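Local coordinates for BauA (Acinetobacter baumannii, PDB 6HCP), which is a TonB-dependent outer-membrane receptor that probably takes up iron as ferric preacinetobactin, at residues 144-148 / 485-489. Residues are numbered along the deposited sequence.
Sequences PSALL and IEGLT
This buried contact joins plug to barrel in a TonB-dependent receptor, whose fold is a transmembrane beta-barrel filled by an N-terminal plug domain. Residues 144-148 belong to the plug. P144 is extended (phi/psi -71/162), S145 makes the bend (-155/39), and A146-L148 start the short helix 146-149. Residues 485-489 are the extended end of barrel strand 478-489. The closest CA pair is P144 and G487, 4.7 Å apart.

The polar link is made by the backbone. A146 N donates to E486 O at 2.8 Å, with an angle of 164°. A water accepts from E486 N at 3.0 Å and weakly from L147 N at 3.2 Å. E486 O thus serves the first helix NH, and the water bridges helix and strand. S145 holds the N-cap position, but its side chain makes no capping bond; S145 OG bonds to N149 instead. On the barrel side, I485 and G487 pair by backbone bonds with strand 508-520. The side chain of E486 starts away from the plug and bonds to Y484 and T465.

Apolar contacts surround this link. I485 points toward the plug with chi1 and chi2 both t. Its CD1 lies 3.9 Å from L148 CG and 4.2 Å from L147 CB. L148 is m,t, which brings its end nearer the strand. A146 CB points toward the strand, 4.0 Å from both L488 CG and G487 CA. P144 lies tight against the strand backbone, its CB 3.4 Å from G487 N. A CB modelled on G487 would clash, only 2.8 Å from P144 CB.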
loop_
_atom_site.group_PDB
_atom_site.type_symbol
_atom_site.label_atom_id
_atom_site.label_comp_id
_atom_site.label_asym_id
_atom_site.label_seq_id
_atom_site.Cartn_x
_atom_site.Cartn_y
_atom_site.Cartn_z
ATOM N N PRO A 144 0.129 27.564 -30.583
ATOM C CA PRO A 144 -0.592 27.482 -31.850
ATOM C C PRO A 144 0.388 27.427 -33.025
ATOM O O PRO A 144 1.571 27.807 -32.869
ATOM C CB PRO A 144 -1.402 28.780 -31.883
ATOM C CG PRO A 144 -0.629 29.724 -30.987
ATOM C CD PRO A 144 -0.082 28.843 -29.888
ATOM N N SER A 145 -0.113 26.989 -34.182
ATOM C CA SER A 145 0.754 26.735 -35.301
ATOM C C SER A 145 0.021 26.843 -36.646
ATOM O O SER A 145 0.282 26.024 -37.542
ATOM C CB SER A 145 1.369 25.358 -35.131
ATOM O OG SER A 145 0.361 24.361 -35.189
ATOM N N ALA A 146 -0.903 27.806 -36.804
ATOM C CA ALA A 146 -1.756 27.830 -38.041
ATOM C C ALA A 146 -0.896 27.966 -39.314
ATOM O O ALA A 146 -1.164 27.324 -40.329
ATOM C CB ALA A 146 -2.800 28.926 -37.969
ATOM N N LEU A 147 0.174 28.754 -39.263
ATOM C CA LEU A 147 1.029 28.873 -40.469
ATOM C C LEU A 147 1.516 27.482 -40.887
ATOM O O LEU A 147 1.504 27.120 -42.068
ATOM C CB LEU A 147 2.221 29.811 -40.226
ATOM C CG LEU A 147 3.288 29.738 -41.322
ATOM C CD1 LEU A 147 2.705 30.156 -42.674
ATOM C CD2 LEU A 147 4.522 30.554 -40.978
ATOM N N LEU A 148 1.962 26.704 -39.900
ATOM C CA LEU A 148 2.607 25.397 -40.154
ATOM C C LEU A 148 1.578 24.330 -40.515
ATOM O O LEU A 148 1.868 23.438 -41.300
ATOM C CB LEU A 148 3.372 24.970 -38.901
ATOM C CG LEU A 148 4.324 26.000 -38.310
ATOM C CD1 LEU A 148 5.019 25.448 -37.077
ATOM C CD2 LEU A 148 5.326 26.458 -39.357
ATOM N N ILE A 485 3.283 33.606 -34.031
ATOM C CA ILE A 485 2.469 32.707 -34.827
ATOM C C ILE A 485 1.047 32.704 -34.249
ATOM O O ILE A 485 0.818 33.086 -33.103
ATOM C CB ILE A 485 3.124 31.314 -34.870
ATOM C CG1 ILE A 485 2.505 30.396 -35.918
ATOM C CG2 ILE A 485 3.133 30.673 -33.490
ATOM C CD1 ILE A 485 3.359 29.182 -36.251
ATOM N N GLU A 486 0.091 32.307 -35.070
ATOM C CA GLU A 486 -1.309 32.376 -34.704
ATOM C C GLU A 486 -1.901 30.969 -34.694
ATOM O O GLU A 486 -1.340 30.048 -35.242
ATOM C CB GLU A 486 -2.056 33.293 -35.676
ATOM C CG GLU A 486 -1.468 34.692 -35.733
ATOM C CD GLU A 486 -2.184 35.666 -36.666
ATOM O OE1 GLU A 486 -2.938 35.208 -37.547
ATOM O OE2 GLU A 486 -2.006 36.899 -36.464
ATOM N N GLY A 487 -3.069 30.859 -34.060
ATOM C CA GLY A 487 -3.954 29.735 -34.204
ATOM C C GLY A 487 -5.332 30.200 -34.628
ATOM O O GLY A 487 -5.727 31.353 -34.356
ATOM N N LEU A 488 -6.032 29.338 -35.366
ATOM C CA LEU A 488 -7.334 29.705 -35.903
ATOM C C LEU A 488 -8.415 28.802 -35.310
ATOM O O LEU A 488 -8.233 27.597 -35.142
ATOM C CB LEU A 488 -7.305 29.601 -37.429
ATOM C CG LEU A 488 -6.400 30.605 -38.153
ATOM C CD1 LEU A 488 -6.469 30.382 -39.662
ATOM C CD2 LEU A 488 -6.766 32.027 -37.807
ATOM N N THR A 489 -9.586 29.403 -35.101
ATOM C CA THR A 489 -10.773 28.705 -34.655
ATOM C C THR A 489 -11.946 29.240 -35.477
ATOM O O THR A 489 -12.086 30.461 -35.623
ATOM C CB THR A 489 -11.020 28.928 -33.155
ATOM O OG1 THR A 489 -9.830 28.673 -32.392
ATOM C CG2 THR A 489 -12.176 28.090 -32.650
HETATM O O HOH W 1 0.134 31.735 -38.048
#